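Local coordinates for basic membrane lipoprotein (Brucella melitensis biovar Abortus, PDB 3S99) that binds adenine and probably other purines such as guanine, and may serve as the substrate-binding component of an ABC-type purine uptake system, at residues A[31-36]-A[91-96]; A[112-117]-A[124-129]. One frame throughout, in Å; residues are numbered along the deposited sequence.

Contact 1. Residues A[31-36]-A[91-96]; sequences FIYIGP and FTTSFG. With ADE (adenine), chain T.
F31 runs alongside F91 on one face of a parallel strand pair, the two rings nearly parallel (12°) but slid so far that they barely overlap; F31 CE1 comes to 3.5 Å from F91 CD2. Both rings have CG beside the backbone N (chi1 near -66°), which points them the same way, and helix 42-57 and Y259 add to the packing on this face. On the reverse face I32 CG1 lies against the methyl group of T92. The backbones are joined by I32 N to F91 O (3.0 Å) and by T93 N to I32 O (3.1 Å). I32 O also accepts a shorter bond from T93 OG1 (2.7 Å), tilted 23° from the carbonyl plane. That hydroxyl meets the edge of the Y33 ring and receives a proton from a water that in turn accepts from I34 N at 2.9 Å, bridging the two chain segments just past the strand ends, where the CA-CA spacing widens. Beyond it, I34 CB packs on S94 CB, while S94 OG lies 2.8 Å from adenine N3. Apolar rings thus give way to hydroxyls and water toward the ligand, a change consistent with recognition of a polar heterocycle at the strand ends.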
loop_
_atom_site.group_PDB
_atom_site.type_symbol
_atom_site.label_atom_id
_atom_site.label_comp_id
_atom_site.label_asym_id
_atom_site.label_seq_id
_atom_site.Cartn_x
_atom_site.Cartn_y
_atom_site.Cartn_z
ATOM N N PHE A 31 -4.034 -7.744 16.740
ATOM C CA PHE A 31 -3.353 -7.146 15.602
ATOM C C PHE A 31 -1.853 -7.366 15.757
ATOM O O PHE A 31 -1.293 -7.204 16.863
ATOM C CB PHE A 31 -3.628 -5.644 15.495
ATOM C CG PHE A 31 -5.046 -5.301 15.217
ATOM C CD1 PHE A 31 -5.465 -5.016 13.906
ATOM C CD2 PHE A 31 -5.988 -5.306 16.247
ATOM C CE1 PHE A 31 -6.802 -4.730 13.639
ATOM C CE2 PHE A 31 -7.320 -5.008 15.989
ATOM C CZ PHE A 31 -7.721 -4.714 14.671
ATOM N N ILE A 32 -1.214 -7.751 14.653
ATOM C CA ILE A 32 0.237 -7.847 14.549
ATOM C C ILE A 32 0.729 -6.805 13.532
ATOM O O ILE A 32 0.304 -6.843 12.367
ATOM C CB ILE A 32 0.647 -9.242 14.057
ATOM C CG1 ILE A 32 0.115 -10.324 15.007
ATOM C CG2 ILE A 32 2.173 -9.325 13.970
ATOM C CD1 ILE A 32 0.715 -10.268 16.406
ATOM N N TYR A 33 1.617 -5.893 13.958
ATOM C CA TYR A 33 2.138 -4.864 13.071
ATOM C C TYR A 33 3.638 -5.126 12.796
ATOM O O TYR A 33 4.369 -5.497 13.676
ATOM C CB TYR A 33 2.014 -3.468 13.675
ATOM C CG TYR A 33 0.628 -3.026 14.112
ATOM C CD1 TYR A 33 -0.519 -3.378 13.389
ATOM C CD2 TYR A 33 0.477 -2.206 15.207
ATOM C CE1 TYR A 33 -1.788 -2.949 13.799
ATOM C CE2 TYR A 33 -0.807 -1.761 15.616
ATOM C CZ TYR A 33 -1.911 -2.130 14.888
ATOM O OH TYR A 33 -3.139 -1.708 15.291
ATOM N N ILE A 34 4.069 -4.865 11.570
ATOM C CA ILE A 34 5.472 -5.004 11.182
ATOM C C ILE A 34 6.284 -3.772 11.661
ATOM O O ILE A 34 7.490 -3.854 11.834
ATOM C CB ILE A 34 5.583 -5.202 9.650
ATOM C CG1 ILE A 34 7.022 -5.553 9.224
ATOM C CG2 ILE A 34 5.114 -3.945 8.894
ATOM C CD1 ILE A 34 7.316 -6.993 9.186
ATOM N N GLY A 35 5.617 -2.645 11.900
ATOM C CA GLY A 35 6.275 -1.471 12.468
ATOM C C GLY A 35 5.525 -0.902 13.663
ATOM O O GLY A 35 4.662 -1.588 14.257
ATOM N N PRO A 36 5.838 0.354 14.027
ATOM C CA PRO A 36 5.148 1.035 15.089
ATOM C C PRO A 36 4.078 1.958 14.545
ATOM O O PRO A 36 4.252 2.509 13.482
ATOM C CB PRO A 36 6.271 1.876 15.748
ATOM C CG PRO A 36 7.236 2.121 14.698
ATOM C CD PRO A 36 6.985 1.152 13.563
ATOM N N PHE A 91 -5.736 -10.034 13.050
ATOM C CA PHE A 91 -5.335 -9.390 11.798
ATOM C C PHE A 91 -3.814 -9.339 11.740
ATOM O O PHE A 91 -3.165 -8.796 12.649
ATOM C CB PHE A 91 -5.889 -7.970 11.716
ATOM C CG PHE A 91 -7.386 -7.899 11.591
ATOM C CD1 PHE A 91 -7.990 -7.870 10.325
ATOM C CD2 PHE A 91 -8.188 -7.839 12.700
ATOM C CE1 PHE A 91 -9.358 -7.823 10.199
ATOM C CE2 PHE A 91 -9.572 -7.757 12.571
ATOM C CZ PHE A 91 -10.149 -7.749 11.311
ATOM N N THR A 92 -3.245 -9.924 10.692
ATOM C CA THR A 92 -1.804 -9.937 10.456
ATOM C C THR A 92 -1.529 -8.966 9.316
ATOM O O THR A 92 -1.982 -9.168 8.196
ATOM C CB THR A 92 -1.256 -11.364 10.267
ATOM O OG1 THR A 92 -1.930 -12.029 9.204
ATOM C CG2 THR A 92 -1.432 -12.168 11.584
ATOM N N THR A 93 -0.902 -7.833 9.647
ATOM C CA THR A 93 -1.014 -6.633 8.783
ATOM C C THR A 93 0.159 -6.354 7.849
ATOM O O THR A 93 0.390 -5.215 7.436
ATOM C CB THR A 93 -1.355 -5.368 9.613
ATOM O OG1 THR A 93 -0.264 -5.053 10.491
ATOM C CG2 THR A 93 -2.648 -5.569 10.457
ATOM N N SER A 94 0.848 -7.390 7.426
ATOM C CA SER A 94 1.954 -7.248 6.496
ATOM C C SER A 94 2.092 -8.495 5.648
ATOM O O SER A 94 1.845 -9.591 6.112
ATOM C CB SER A 94 3.259 -6.991 7.256
ATOM O OG SER A 94 4.340 -6.772 6.365
ATOM N N PHE A 95 2.533 -8.311 4.412
ATOM C CA PHE A 95 2.677 -9.378 3.440
ATOM C C PHE A 95 3.491 -10.569 3.929
ATOM O O PHE A 95 3.105 -11.704 3.712
ATOM C CB PHE A 95 3.315 -8.841 2.152
ATOM C CG PHE A 95 3.446 -9.876 1.074
ATOM C CD1 PHE A 95 2.316 -10.490 0.542
ATOM C CD2 PHE A 95 4.689 -10.224 0.570
ATOM C CE1 PHE A 95 2.420 -11.458 -0.457
ATOM C CE2 PHE A 95 4.810 -11.194 -0.445
ATOM C CZ PHE A 95 3.655 -11.793 -0.970
ATOM N N GLY A 96 4.604 -10.311 4.597
ATOM C CA GLY A 96 5.496 -11.386 5.059
ATOM C C GLY A 96 4.922 -12.267 6.159
ATOM O O GLY A 96 5.492 -13.298 6.515
HETATM N N9 ADE T . 2.677 -5.673 3.369
HETATM C C8 ADE T . 2.129 -5.364 2.143
HETATM N N7 ADE T . 2.271 -4.114 1.775
HETATM C C5 ADE T . 2.976 -3.613 2.875
HETATM C C6 ADE T . 3.435 -2.343 3.094
HETATM N N6 ADE T . 3.159 -1.428 2.153
HETATM N N1 ADE T . 4.106 -2.093 4.266
HETATM C C2 ADE T . 4.300 -3.102 5.132
HETATM N N3 ADE T . 3.906 -4.371 5.026
HETATM C C4 ADE T . 3.246 -4.535 3.856
HETATM O O HOH W 1 2.054 -3.498 9.935
#

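Contact 2. Residues A[112-117]-A[124-129]; sequences KFEHAT and NMSAYN. With ADE (adenine), chain T.
N129 crosses T117 at about a right angle, bringing OD1 to 3.4 Å from T117 CA, and T117 N bonds to Y128 O at 2.6 Å, the N standing well out of the plane of the Y128 carbonyl. T117 also brings its hydroxyl to the adenine, OG1 lying 3.2 Å from the ligand's C8, with its methyl group also close to that carbon. The hydroxyl sits between the backbone N and the carbonyl carbon (chi1 80°), where it donates a 2.6 Å bond to A116 O of the preceding residue, which fixes its rotation.

Behind this end, Y128 lays one ring face over A116, whose CA stands 3.7 Å from the ring centroid, while A116 CB touches CZ. The ring edge meets the backbone of E114. The tyrosine OH is bonded to Y259, and the Y258 ring meets that of Y128. Farther along the same face the E114 carboxylate, brought round by a bend at chi2 (-84°), rests on S126 CB with OE1 3.5 Å away; it is held by Y258, W271 and a salt bridge to R262. Across the sheet, M125 stretches out fully to set its CE 3.7 Å from H115 CB, and H115 NE2 bonds to S94 O, linking this strand to another part of the pocket. F113 turns the edge of its ring to N124 O, near helix 98-105.

Between the two faces runs a regular ladder in which F113 and H115 each use both N and O, the bond from H115 N to S126 O being nearly straight (173°). Such parallel pairing, with a ligand-contacting residue just past the strand's C-terminal end, is typical of the Rossmann-like alpha/beta lobes of periplasmic-binding-protein folds.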
loop_
_atom_site.group_PDB
_atom_site.type_symbol
_atom_site.label_atom_id
_atom_site.label_comp_id
_atom_site.label_asym_id
_atom_site.label_seq_id
_atom_site.Cartn_x
_atom_site.Cartn_y
_atom_site.Cartn_z
ATOM N N LYS A 112 -10.216 -16.960 14.076
ATOM C CA LYS A 112 -10.318 -16.525 12.682
ATOM C C LYS A 112 -9.160 -15.579 12.427
ATOM O O LYS A 112 -8.912 -14.690 13.247
ATOM C CB LYS A 112 -11.625 -15.774 12.431
ATOM C CG LYS A 112 -12.940 -16.460 12.784
ATOM C CD LYS A 112 -13.005 -17.867 12.395
ATOM C CE LYS A 112 -14.479 -18.354 12.411
ATOM N NZ LYS A 112 -14.938 -18.706 13.759
ATOM N N PHE A 113 -8.499 -15.744 11.277
ATOM C CA PHE A 113 -7.290 -15.015 10.912
ATOM C C PHE A 113 -7.567 -14.185 9.662
ATOM O O PHE A 113 -8.261 -14.637 8.791
ATOM C CB PHE A 113 -6.159 -15.988 10.647
ATOM C CG PHE A 113 -5.698 -16.707 11.880
ATOM C CD1 PHE A 113 -4.682 -16.177 12.690
ATOM C CD2 PHE A 113 -6.307 -17.878 12.271
ATOM C CE1 PHE A 113 -4.264 -16.852 13.829
ATOM C CE2 PHE A 113 -5.885 -18.545 13.402
ATOM C CZ PHE A 113 -4.876 -18.014 14.191
ATOM N N GLU A 114 -7.036 -12.974 9.601
ATOM C CA GLU A 114 -7.248 -12.056 8.458
ATOM C C GLU A 114 -5.859 -11.548 8.095
ATOM O O GLU A 114 -5.216 -10.869 8.912
ATOM C CB GLU A 114 -8.112 -10.885 8.866
ATOM C CG GLU A 114 -9.579 -11.185 9.140
ATOM C CD GLU A 114 -10.432 -11.202 7.871
ATOM O OE1 GLU A 114 -9.997 -10.654 6.832
ATOM O OE2 GLU A 114 -11.548 -11.759 7.925
ATOM N N HIS A 115 -5.347 -11.951 6.937
ATOM C CA HIS A 115 -4.025 -11.579 6.521
ATOM C C HIS A 115 -4.071 -10.467 5.437
ATOM O O HIS A 115 -4.764 -10.586 4.412
ATOM C CB HIS A 115 -3.252 -12.766 5.960
ATOM C CG HIS A 115 -1.922 -12.357 5.424
ATOM N ND1 HIS A 115 -1.578 -12.471 4.088
ATOM C CD2 HIS A 115 -0.895 -11.712 6.030
ATOM C CE1 HIS A 115 -0.363 -11.968 3.914
ATOM N NE2 HIS A 115 0.070 -11.498 5.073
ATOM N N ALA A 116 -3.292 -9.425 5.658
ATOM C CA ALA A 116 -3.255 -8.260 4.776
ATOM C C ALA A 116 -2.364 -8.484 3.563
ATOM O O ALA A 116 -1.188 -8.758 3.697
ATOM C CB ALA A 116 -2.762 -7.033 5.579
ATOM N N THR A 117 -2.957 -8.381 2.375
ATOM C CA THR A 117 -2.263 -8.339 1.078
ATOM C C THR A 117 -1.773 -9.679 0.573
ATOM O O THR A 117 -1.192 -9.733 -0.497
ATOM C CB THR A 117 -1.089 -7.303 0.993
ATOM O OG1 THR A 117 0.097 -7.830 1.607
ATOM C CG2 THR A 117 -1.460 -5.990 1.673
ATOM N N ASN A 124 -10.278 -21.178 8.158
ATOM C CA ASN A 124 -10.340 -20.132 9.180
ATOM C C ASN A 124 -9.377 -18.935 8.944
ATOM O O ASN A 124 -8.933 -18.297 9.912
ATOM C CB ASN A 124 -10.054 -20.731 10.561
ATOM C CG ASN A 124 -8.607 -21.212 10.723
ATOM O OD1 ASN A 124 -7.930 -21.547 9.746
ATOM N ND2 ASN A 124 -8.138 -21.265 11.981
ATOM N N MET A 125 -9.046 -18.660 7.685
ATOM C CA MET A 125 -8.121 -17.571 7.304
ATOM C C MET A 125 -8.622 -16.894 6.012
ATOM O O MET A 125 -8.770 -17.561 5.003
ATOM C CB MET A 125 -6.720 -18.121 7.018
ATOM C CG MET A 125 -5.670 -17.062 6.713
ATOM S SD MET A 125 -4.133 -17.845 6.184
ATOM C CE MET A 125 -3.292 -16.417 5.475
ATOM N N SER A 126 -8.833 -15.582 6.089
ATOM C CA SER A 126 -9.154 -14.724 4.985
ATOM C C SER A 126 -7.920 -13.917 4.598
ATOM O O SER A 126 -6.968 -13.769 5.378
ATOM C CB SER A 126 -10.316 -13.780 5.350
ATOM O OG SER A 126 -11.523 -14.497 5.503
ATOM N N ALA A 127 -7.962 -13.394 3.387
ATOM C CA ALA A 127 -6.905 -12.598 2.814
ATOM C C ALA A 127 -7.536 -11.347 2.284
ATOM O O ALA A 127 -8.450 -11.376 1.448
ATOM C CB ALA A 127 -6.173 -13.350 1.652
ATOM N N TYR A 128 -6.996 -10.225 2.703
ATOM C CA TYR A 128 -7.528 -8.969 2.282
ATOM C C TYR A 128 -6.447 -8.114 1.663
ATOM O O TYR A 128 -5.471 -7.727 2.315
ATOM C CB TYR A 128 -8.301 -8.312 3.432
ATOM C CG TYR A 128 -7.468 -7.861 4.653
ATOM C CD1 TYR A 128 -7.104 -8.756 5.645
ATOM C CD2 TYR A 128 -7.066 -6.535 4.794
ATOM C CE1 TYR A 128 -6.363 -8.342 6.748
ATOM C CE2 TYR A 128 -6.325 -6.120 5.872
ATOM C CZ TYR A 128 -5.989 -7.028 6.865
ATOM O OH TYR A 128 -5.268 -6.617 7.962
ATOM N N ASN A 129 -6.628 -7.845 0.368
ATOM C CA ASN A 129 -5.672 -7.104 -0.435
ATOM C C ASN A 129 -6.310 -5.829 -1.017
ATOM O O ASN A 129 -7.517 -5.789 -1.242
ATOM C CB ASN A 129 -5.140 -8.048 -1.547
ATOM C CG ASN A 129 -3.852 -7.545 -2.178
ATOM O OD1 ASN A 129 -3.279 -6.576 -1.692
ATOM N ND2 ASN A 129 -3.377 -8.223 -3.252
HETATM N N9 ADE T . 2.677 -5.673 3.369
HETATM C C8 ADE T . 2.129 -5.364 2.143
HETATM N N7 ADE T . 2.271 -4.114 1.775
HETATM C C5 ADE T . 2.976 -3.613 2.875
HETATM C C6 ADE T . 3.435 -2.343 3.094
HETATM N N6 ADE T . 3.159 -1.428 2.153
HETATM N N1 ADE T . 4.106 -2.093 4.266
HETATM C C2 ADE T . 4.300 -3.102 5.132
HETATM N N3 ADE T . 3.906 -4.371 5.026
HETATM C C4 ADE T . 3.246 -4.535 3.856
#

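In the fold
From the N terminus, strand 27-32 ends within 31-36, and the chain then passes through helix 42-57, strand 61-66 and helix 73-84 before 91-96 returns beside it, so contact 1 closes a loop of 54 intervening residues. Helix 98-105 follows and leads to 112-117; contact 2 then closes a short loop with 124-129, only six residues, none of them helix or strand, lying between its segments. The two loops come in series and neither encloses the other. Strands 89-92 and 112-116 are neighbours, T92 N lying 2.8 Å from E114 O, so the contacts join four neighbouring strands, 27-32, 89-92, 112-116 and 125-130, and both reach the same adenine from the strands' C-terminal ends.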